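PDB 2ZXR: single-stranded-DNA-specific exonuclease RecJ from Thermus thermophilus, which degrades single-stranded DNA in the 5' to 3' direction, depends on divalent metal ions such as magnesium or manganese, and leaves single-stranded RNA uncut. Local coordinates for residues A[208-211]-A[212-215]; A[267-270]-A[271-275]; A[284-287]-A[288-292]; A[298-301]-A[302-306]. All coordinates share one frame; numbering follows the deposited sequence.

Contact 1: residues A[208-211]-A[212-215]; sequences LEYA and DLAA
Tyr210 and Leu213 meet where a 3-10 turn runs into helix 211-220, Tyr210 CD1 lying 4.3 Å from Leu213 CD1 with the methyl approaching the ring obliquely. On this packed side the phenol is enclosed: Phe192 and Leu195 of helix 187-201, Arg94 and Ala98 of helix 83-98 and the ring of Trp245 touch it. The backbone tightens the same turn, Ala214 N donating to Tyr210 O (3.1 Å) and Ala215 N to Ala211 O (2.8 Å), the first regular bonds of the helix. That helix belongs to the DHH phosphoesterase domain, and the Ala214 side chain lies about 8 Å from that of Asp84, a metal ligand. The polar side is hydrated: a water gives one hydrogen bond to Asp212 OD1 and another to Glu209 O, each 2.7 Å. Asp212 carries CG between its backbone N and carbonyl carbon (chi1 45°), which folds the carboxylate back over its own turn; OD2 accepts from Leu213 N at 2.7 Å, a bent bond (133°) that meets the oxygen on its anti side, and more weakly from Trp245 NE1. Ser243 bonds Asp212 OD1, while Glu209, partly exposed, marks the more open side and bonds Ser244 through OE1.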
loop_
_atom_site.group_PDB
_atom_site.type_symbol
_atom_site.label_atom_id
_atom_site.label_comp_id
_atom_site.label_asym_id
_atom_site.label_seq_id
_atom_site.Cartn_x
_atom_site.Cartn_y
_atom_site.Cartn_z
ATOM N N LEU A 208 -0.451 -15.466 -23.358
ATOM C CA LEU A 208 0.282 -15.274 -22.117
ATOM C C LEU A 208 1.674 -14.641 -22.244
ATOM O O LEU A 208 2.144 -14.017 -21.292
ATOM C CB LEU A 208 0.371 -16.604 -21.340
ATOM C CG LEU A 208 -0.987 -17.244 -21.001
ATOM C CD1 LEU A 208 -0.795 -18.390 -20.031
ATOM C CD2 LEU A 208 -1.901 -16.209 -20.370
ATOM N N GLU A 209 2.332 -14.786 -23.392
ATOM C CA GLU A 209 3.645 -14.180 -23.544
ATOM C C GLU A 209 3.563 -12.635 -23.528
ATOM O O GLU A 209 4.579 -11.970 -23.455
ATOM C CB GLU A 209 4.358 -14.700 -24.816
ATOM C CG GLU A 209 3.815 -14.160 -26.127
ATOM C CD GLU A 209 4.457 -14.778 -27.370
ATOM O OE1 GLU A 209 5.698 -14.966 -27.384
ATOM O OE2 GLU A 209 3.713 -15.054 -28.359
ATOM N N TYR A 210 2.350 -12.073 -23.534
ATOM C CA TYR A 210 2.157 -10.609 -23.507
ATOM C C TYR A 210 1.825 -10.129 -22.098
ATOM O O TYR A 210 1.597 -8.925 -21.860
ATOM C CB TYR A 210 1.008 -10.214 -24.443
ATOM C CG TYR A 210 1.332 -10.409 -25.896
ATOM C CD1 TYR A 210 1.920 -9.390 -26.621
ATOM C CD2 TYR A 210 1.071 -11.634 -26.544
ATOM C CE1 TYR A 210 2.252 -9.555 -27.960
ATOM C CE2 TYR A 210 1.401 -11.816 -27.890
ATOM C CZ TYR A 210 1.992 -10.766 -28.592
ATOM O OH TYR A 210 2.348 -10.895 -29.912
ATOM N N ALA A 211 1.794 -11.061 -21.150
ATOM C CA ALA A 211 1.438 -10.685 -19.792
ATOM C C ALA A 211 2.532 -9.878 -19.073
ATOM O O ALA A 211 2.216 -9.151 -18.141
ATOM C CB ALA A 211 1.064 -11.917 -18.992
ATOM N N ASP A 212 3.803 -10.014 -19.474
ATOM C CA ASP A 212 4.867 -9.228 -18.830
ATOM C C ASP A 212 4.661 -7.754 -19.192
ATOM O O ASP A 212 4.711 -6.879 -18.306
ATOM C CB ASP A 212 6.286 -9.704 -19.213
ATOM C CG ASP A 212 6.463 -9.984 -20.706
ATOM O OD1 ASP A 212 7.554 -10.520 -21.075
ATOM O OD2 ASP A 212 5.537 -9.675 -21.503
ATOM N N LEU A 213 4.400 -7.474 -20.470
ATOM C CA LEU A 213 4.128 -6.094 -20.885
ATOM C C LEU A 213 2.902 -5.564 -20.139
ATOM O O LEU A 213 2.899 -4.439 -19.663
ATOM C CB LEU A 213 3.803 -6.009 -22.392
ATOM C CG LEU A 213 4.930 -6.313 -23.374
ATOM C CD1 LEU A 213 4.389 -6.414 -24.810
ATOM C CD2 LEU A 213 5.980 -5.194 -23.251
ATOM N N ALA A 214 1.854 -6.383 -20.071
ATOM C CA ALA A 214 0.605 -5.988 -19.420
ATOM C C ALA A 214 0.786 -5.714 -17.918
ATOM O O ALA A 214 0.179 -4.785 -17.374
ATOM C CB ALA A 214 -0.484 -7.089 -19.640
ATOM N N ALA A 215 1.597 -6.543 -17.260
ATOM C CA ALA A 215 1.896 -6.386 -15.826
ATOM C C ALA A 215 2.661 -5.077 -15.576
ATOM O O ALA A 215 2.386 -4.360 -14.607
ATOM C CB ALA A 215 2.739 -7.586 -15.309
HETATM O O HOH W 1 7.102 -12.523 -22.793
#

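Contact 2: residues A[267-270]-A[271-275]; sequences RIAP and RINAA
Arg271 folds back along helix 261-277 to reach the carbonyl of Arg267 one turn earlier. Across the turn, its side chain makes one hydrogen bond: NH1 donates to Arg267 O at 3.2 Å, bent to 138°, with the oxygen 28° out of the guanidinium plane. A bend at chi2 brings the chain round, but the approach is tight and possibly strained, with Arg271 CD 3.0 Å from Arg267 O and chi1, at -101°, off the staggered positions. The extended Arg267 side chain leads away.

Among the backbone bonds, those at Ile268 O are weak, from Arg271 N and Ile272 N, beside a kink at Pro270, whose ring nitrogen has no hydrogen to give. Regular pairing is regained with Asn273 N to Ala269 O at 2.8 Å and Ala274 N to Pro270 O at 2.9 Å.

Apolar contact between the two segments is a looser touch on the buried side, Ile268 CG2 to Ile272 CD1 at 4.3 Å, where Leu251 of helix 246-254 packs against both isoleucines.

Asn273 lies near the metal centre, its side chain about 9 Å from the bound magnesium and about 3 Å from the side chain of Asp82, a manganese ligand. Its OD1 accepts from the backbone N of Ala83. The asparagine ties helix 261-277 to the start of helix 83-98, consistent with a second-shell position beside the DHH-family metal site.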
loop_
_atom_site.group_PDB
_atom_site.type_symbol
_atom_site.label_atom_id
_atom_site.label_comp_id
_atom_site.label_asym_id
_atom_site.label_seq_id
_atom_site.Cartn_x
_atom_site.Cartn_y
_atom_site.Cartn_z
ATOM N N ARG A 267 11.876 1.110 -10.674
ATOM C CA ARG A 267 13.032 1.105 -11.574
ATOM C C ARG A 267 12.711 0.988 -13.049
ATOM O O ARG A 267 13.280 1.701 -13.884
ATOM C CB ARG A 267 14.004 -0.006 -11.152
ATOM C CG ARG A 267 14.528 0.225 -9.739
ATOM C CD ARG A 267 15.445 -0.879 -9.216
ATOM N NE ARG A 267 16.166 -0.346 -8.062
ATOM C CZ ARG A 267 16.554 -1.056 -7.012
ATOM N NH1 ARG A 267 16.292 -2.365 -6.945
ATOM N NH2 ARG A 267 17.211 -0.452 -6.029
ATOM N N ILE A 268 11.784 0.115 -13.382
ATOM C CA ILE A 268 11.443 -0.065 -14.773
ATOM C C ILE A 268 10.495 1.000 -15.324
ATOM O O ILE A 268 10.825 1.695 -16.285
ATOM C CB ILE A 268 10.869 -1.475 -15.002
ATOM C CG1 ILE A 268 11.944 -2.513 -14.639
ATOM C CG2 ILE A 268 10.418 -1.639 -16.451
ATOM C CD1 ILE A 268 11.531 -3.986 -14.864
ATOM N N ALA A 269 9.331 1.145 -14.716
ATOM C CA ALA A 269 8.367 2.107 -15.203
ATOM C C ALA A 269 8.891 3.541 -15.242
ATOM O O ALA A 269 8.600 4.271 -16.180
ATOM C CB ALA A 269 7.088 2.032 -14.378
ATOM N N PRO A 270 9.633 3.978 -14.209
ATOM C CA PRO A 270 10.137 5.357 -14.259
ATOM C C PRO A 270 11.019 5.627 -15.475
ATOM O O PRO A 270 11.004 6.743 -16.006
ATOM C CB PRO A 270 10.897 5.505 -12.941
ATOM C CG PRO A 270 10.082 4.629 -12.022
ATOM C CD PRO A 270 9.857 3.390 -12.878
ATOM N N ARG A 271 11.796 4.636 -15.916
ATOM C CA ARG A 271 12.661 4.844 -17.094
ATOM C C ARG A 271 11.801 5.061 -18.346
ATOM O O ARG A 271 12.080 5.923 -19.183
ATOM C CB ARG A 271 13.555 3.644 -17.355
ATOM C CG ARG A 271 14.970 3.784 -16.891
ATOM C CD ARG A 271 15.102 3.476 -15.434
ATOM N NE ARG A 271 16.503 3.361 -15.040
ATOM C CZ ARG A 271 16.897 3.171 -13.788
ATOM N NH1 ARG A 271 16.000 3.062 -12.830
ATOM N NH2 ARG A 271 18.179 3.140 -13.488
ATOM N N ILE A 272 10.756 4.255 -18.459
ATOM C CA ILE A 272 9.847 4.349 -19.571
ATOM C C ILE A 272 9.085 5.677 -19.494
ATOM O O ILE A 272 8.933 6.375 -20.507
ATOM C CB ILE A 272 8.818 3.172 -19.532
ATOM C CG1 ILE A 272 9.538 1.846 -19.782
ATOM C CG2 ILE A 272 7.716 3.409 -20.555
ATOM C CD1 ILE A 272 8.656 0.617 -19.648
ATOM N N ASN A 273 8.615 6.039 -18.292
ATOM C CA ASN A 273 7.849 7.278 -18.161
ATOM C C ASN A 273 8.670 8.517 -18.443
ATOM O O ASN A 273 8.144 9.490 -18.966
ATOM C CB ASN A 273 7.203 7.420 -16.764
ATOM C CG ASN A 273 6.056 6.441 -16.543
ATOM O OD1 ASN A 273 5.366 6.047 -17.486
ATOM N ND2 ASN A 273 5.838 6.062 -15.300
ATOM N N ALA A 274 9.950 8.484 -18.092
ATOM C CA ALA A 274 10.826 9.631 -18.307
ATOM C C ALA A 274 10.944 9.963 -19.782
ATOM O O ALA A 274 11.030 11.130 -20.143
ATOM C CB ALA A 274 12.223 9.359 -17.730
ATOM N N ALA A 275 10.968 8.931 -20.626
ATOM C CA ALA A 275 11.096 9.128 -22.071
ATOM C C ALA A 275 9.906 9.921 -22.555
ATOM O O ALA A 275 10.031 10.889 -23.312
ATOM C CB ALA A 275 11.148 7.773 -22.804
#

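Contact 3: residues A[284-287]-A[288-292]; sequences ALRL and LLTDD
Leu285 and Leu289 cross obliquely one turn apart on helix 281-289, Leu285 CG resting 3.8 Å from Leu289 CD1. Next to them Arg286 and Thr290 cross at about a right angle: Thr290 CB lies over one guanidinium face, 3.7 Å above the plane and offset toward the rim, with OG1 over the same group at 3.5 Å from Arg286 NH2. A chain bent at chi2 (59°) swings the arginine along the helix to this place. Glu295 holds both residues, forming a salt bridge with Arg286 NE and a hydrogen bond with Thr290 OG1. The helix ends at this point. Arg286 O takes two backbone donors, Thr290 N nearly in line with the carbonyl at 3.0 Å and Leu289 N from well above its plane; Thr290 then leaves helical geometry. With OG1 anti to the backbone N (chi1 -172°), Thr290 accepts from Asp292 N at 3.0 Å in an ST turn, and Asp292 N-caps the next helix. A water joins Leu287 O to Thr290 O across the bend. Leu285 and Leu288 face helix 83-98, Leu287 faces helix 293-321, and Ala284 meets helix 261-277.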
loop_
_atom_site.group_PDB
_atom_site.type_symbol
_atom_site.label_atom_id
_atom_site.label_comp_id
_atom_site.label_asym_id
_atom_site.label_seq_id
_atom_site.Cartn_x
_atom_site.Cartn_y
_atom_site.Cartn_z
ATOM N N ALA A 284 10.926 4.875 -26.067
ATOM C CA ALA A 284 10.442 3.818 -25.173
ATOM C C ALA A 284 9.619 2.811 -25.970
ATOM O O ALA A 284 9.823 1.600 -25.843
ATOM C CB ALA A 284 9.598 4.412 -24.023
ATOM N N LEU A 285 8.698 3.309 -26.797
ATOM C CA LEU A 285 7.876 2.407 -27.577
ATOM C C LEU A 285 8.765 1.492 -28.416
ATOM O O LEU A 285 8.577 0.276 -28.421
ATOM C CB LEU A 285 6.901 3.169 -28.483
ATOM C CG LEU A 285 5.992 2.276 -29.349
ATOM C CD1 LEU A 285 5.169 1.338 -28.470
ATOM C CD2 LEU A 285 5.057 3.147 -30.189
ATOM N N ARG A 286 9.750 2.064 -29.100
ATOM C CA ARG A 286 10.629 1.244 -29.937
ATOM C C ARG A 286 11.362 0.179 -29.105
ATOM O O ARG A 286 11.563 -0.945 -29.559
ATOM C CB ARG A 286 11.637 2.147 -30.688
ATOM C CG ARG A 286 12.607 1.437 -31.637
ATOM C CD ARG A 286 11.877 0.643 -32.757
ATOM N NE ARG A 286 12.832 -0.194 -33.491
ATOM C CZ ARG A 286 12.526 -1.217 -34.295
ATOM N NH1 ARG A 286 11.265 -1.575 -34.518
ATOM N NH2 ARG A 286 13.508 -1.919 -34.848
ATOM N N LEU A 287 11.741 0.517 -27.877
ATOM C CA LEU A 287 12.437 -0.448 -27.065
ATOM C C LEU A 287 11.548 -1.679 -26.871
ATOM O O LEU A 287 12.038 -2.801 -26.857
ATOM C CB LEU A 287 12.811 0.158 -25.699
ATOM C CG LEU A 287 13.394 -0.843 -24.673
ATOM C CD1 LEU A 287 14.808 -1.291 -25.094
ATOM C CD2 LEU A 287 13.426 -0.211 -23.288
ATOM N N LEU A 288 10.244 -1.458 -26.753
ATOM C CA LEU A 288 9.280 -2.539 -26.511
ATOM C C LEU A 288 8.888 -3.339 -27.764
ATOM O O LEU A 288 8.365 -4.464 -27.652
ATOM C CB LEU A 288 7.998 -1.965 -25.860
ATOM C CG LEU A 288 8.226 -1.206 -24.545
ATOM C CD1 LEU A 288 6.920 -0.704 -23.985
ATOM C CD2 LEU A 288 8.904 -2.120 -23.556
ATOM N N LEU A 289 9.137 -2.757 -28.936
ATOM C CA LEU A 289 8.793 -3.390 -30.210
ATOM C C LEU A 289 9.936 -4.112 -30.942
ATOM O O LEU A 289 9.679 -5.014 -31.753
ATOM C CB LEU A 289 8.210 -2.346 -31.163
ATOM C CG LEU A 289 6.892 -1.672 -30.775
ATOM C CD1 LEU A 289 6.508 -0.581 -31.821
ATOM C CD2 LEU A 289 5.812 -2.741 -30.675
ATOM N N THR A 290 11.190 -3.743 -30.655
ATOM C CA THR A 290 12.290 -4.358 -31.372
ATOM C C THR A 290 12.680 -5.762 -30.906
ATOM O O THR A 290 12.501 -6.116 -29.757
ATOM C CB THR A 290 13.551 -3.439 -31.368
ATOM O OG1 THR A 290 14.550 -4.004 -32.235
ATOM C CG2 THR A 290 14.146 -3.314 -29.942
ATOM N N ASP A 291 13.217 -6.559 -31.827
ATOM C CA ASP A 291 13.662 -7.922 -31.529
ATOM C C ASP A 291 15.179 -7.946 -31.730
ATOM O O ASP A 291 15.824 -8.983 -31.593
ATOM C CB ASP A 291 13.007 -8.922 -32.490
ATOM C CG ASP A 291 11.503 -9.071 -32.261
ATOM O OD1 ASP A 291 10.802 -9.375 -33.240
ATOM O OD2 ASP A 291 11.013 -8.911 -31.114
ATOM N N ASP A 292 15.741 -6.788 -32.056
ATOM C CA ASP A 292 17.183 -6.660 -32.287
ATOM C C ASP A 292 17.797 -6.296 -30.936
ATOM O O ASP A 292 17.601 -5.200 -30.432
ATOM C CB ASP A 292 17.410 -5.550 -33.329
ATOM C CG ASP A 292 18.875 -5.243 -33.588
ATOM O OD1 ASP A 292 19.762 -5.553 -32.762
ATOM O OD2 ASP A 292 19.130 -4.645 -34.651
HETATM O O HOH W 2 11.594 -5.599 -27.367
#

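Contact 4: residues A[298-301]-A[302-306]; sequences ALVG and ELHRL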
loop_
_atom_site.group_PDB
_atom_site.type_symbol
_atom_site.label_atom_id
_atom_site.label_comp_id
_atom_site.label_asym_id
_atom_site.label_seq_id
_atom_site.Cartn_x
_atom_site.Cartn_y
_atom_site.Cartn_z
ATOM N N ALA A 298 21.093 -0.341 -27.002
ATOM C CA ALA A 298 21.313 1.087 -27.194
ATOM C C ALA A 298 20.140 1.907 -26.623
ATOM O O ALA A 298 20.362 2.933 -25.971
ATOM C CB ALA A 298 21.480 1.398 -28.692
ATOM N N LEU A 299 18.904 1.472 -26.872
ATOM C CA LEU A 299 17.733 2.200 -26.375
ATOM C C LEU A 299 17.667 2.188 -24.853
ATOM O O LEU A 299 17.245 3.162 -24.248
ATOM C CB LEU A 299 16.428 1.625 -26.972
ATOM C CG LEU A 299 16.255 1.918 -28.477
ATOM C CD1 LEU A 299 15.136 1.045 -29.062
ATOM C CD2 LEU A 299 15.952 3.403 -28.697
ATOM N N VAL A 300 18.060 1.078 -24.232
ATOM C CA VAL A 300 18.069 1.011 -22.778
ATOM C C VAL A 300 19.041 2.114 -22.311
ATOM O O VAL A 300 18.749 2.862 -21.381
ATOM C CB VAL A 300 18.511 -0.404 -22.281
ATOM C CG1 VAL A 300 18.887 -0.360 -20.796
ATOM C CG2 VAL A 300 17.333 -1.405 -22.480
ATOM N N GLY A 301 20.183 2.233 -22.981
ATOM C CA GLY A 301 21.126 3.284 -22.620
ATOM C C GLY A 301 20.446 4.644 -22.730
ATOM O O GLY A 301 20.590 5.520 -21.869
ATOM N N GLU A 302 19.682 4.828 -23.799
ATOM C CA GLU A 302 18.961 6.083 -23.998
ATOM C C GLU A 302 17.927 6.336 -22.862
ATOM O O GLU A 302 17.839 7.436 -22.324
ATOM C CB GLU A 302 18.252 6.049 -25.355
ATOM C CG GLU A 302 17.871 7.388 -25.903
ATOM C CD GLU A 302 19.016 8.031 -26.674
ATOM O OE1 GLU A 302 20.118 8.199 -26.096
ATOM O OE2 GLU A 302 18.815 8.361 -27.864
ATOM N N LEU A 303 17.131 5.333 -22.510
ATOM C CA LEU A 303 16.158 5.537 -21.431
ATOM C C LEU A 303 16.908 5.885 -20.137
ATOM O O LEU A 303 16.423 6.693 -19.348
ATOM C CB LEU A 303 15.282 4.303 -21.176
ATOM C CG LEU A 303 14.291 3.735 -22.200
ATOM C CD1 LEU A 303 13.157 3.053 -21.445
ATOM C CD2 LEU A 303 13.732 4.830 -23.113
ATOM N N HIS A 304 18.074 5.281 -19.910
ATOM C CA HIS A 304 18.834 5.609 -18.693
ATOM C C HIS A 304 19.215 7.086 -18.678
ATOM O O HIS A 304 19.161 7.738 -17.630
ATOM C CB HIS A 304 20.100 4.769 -18.589
ATOM C CG HIS A 304 19.839 3.342 -18.225
ATOM N ND1 HIS A 304 20.761 2.333 -18.429
ATOM C CD2 HIS A 304 18.772 2.762 -17.627
ATOM C CE1 HIS A 304 20.272 1.197 -17.959
ATOM N NE2 HIS A 304 19.066 1.433 -17.465
ATOM N N ARG A 305 19.570 7.614 -19.850
ATOM C CA ARG A 305 19.946 9.002 -19.960
ATOM C C ARG A 305 18.750 9.920 -19.748
ATOM O O ARG A 305 18.849 10.937 -19.071
ATOM C CB ARG A 305 20.563 9.287 -21.326
ATOM C CG ARG A 305 21.303 10.613 -21.331
ATOM C CD ARG A 305 21.352 11.237 -22.710
ATOM N NE ARG A 305 20.016 11.584 -23.175
ATOM C CZ ARG A 305 19.535 11.219 -24.352
ATOM N NH1 ARG A 305 20.300 10.501 -25.162
ATOM N NH2 ARG A 305 18.301 11.563 -24.712
ATOM N N LEU A 306 17.611 9.566 -20.332
ATOM C CA LEU A 306 16.425 10.395 -20.166
ATOM C C LEU A 306 15.983 10.425 -18.692
ATOM O O LEU A 306 15.590 11.475 -18.168
ATOM C CB LEU A 306 15.287 9.875 -21.053
ATOM C CG LEU A 306 15.484 10.165 -22.545
ATOM C CD1 LEU A 306 14.696 9.158 -23.363
ATOM C CD2 LEU A 306 15.057 11.634 -22.867
#
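Val300 overlaps the imidazole of His304 one turn further along helix 293-321, the two side chains lying side by side and pointing the same way. The touching branch is CG1, which stands anti to the backbone N (chi1 165°) and comes to 3.5 Å from His304 CE1. The ring also has the carbonyl oxygen of Val300 over one face, 3.4 Å from His304 CG and offset toward the rim, while the same oxygen accepts a nearly axial bond from His304 N at 2.9 Å.

The helix here is regular. Glu302 N, Leu303 N and Arg305 N pair with the carbonyls of Ala298, Leu299 and Gly301, the shortest of these being Leu303 N to Leu299 O at 2.8 Å. Leu303 CG settles 3.6 Å from that same Leu299 O.

Charges occupy another side of the helix. Glu302, bent at chi2, turns OE1 to Arg305 NH1 in a salt bridge whose modelled length is doubtfully short, and OE2 to Lys283 of helix 281-289 in a second salt bridge that links the two helices.

Leu299, Val300 and Leu303 pack against Leu287 of helix 281-289. Leu303 and Leu306 also reach Ala275 of helix 261-277, His304 lies against Arg271 of that helix, and Val300 and His304 touch Ala254 at the end of helix 246-254.

Contacts 2, 3 and 4 lie on three successive helices that pack on one another, with Ala275, Ala284, Leu287 and Leu303 among the meeting residues; contact 1 comes earlier in the chain and joins this group through Leu213 CD2, 4.3 Å from Leu288 CD2. Contacts 1 and 3 are mostly buried and lie at helix ends, a start and a finish, where polar side chains and a water serve backbone atoms. Contacts 2 and 4 sit within helices and are only partly buried, with arginines and a glutamate toward the outside; they touch each other directly. Contact 2 comes closest to the metal ligands.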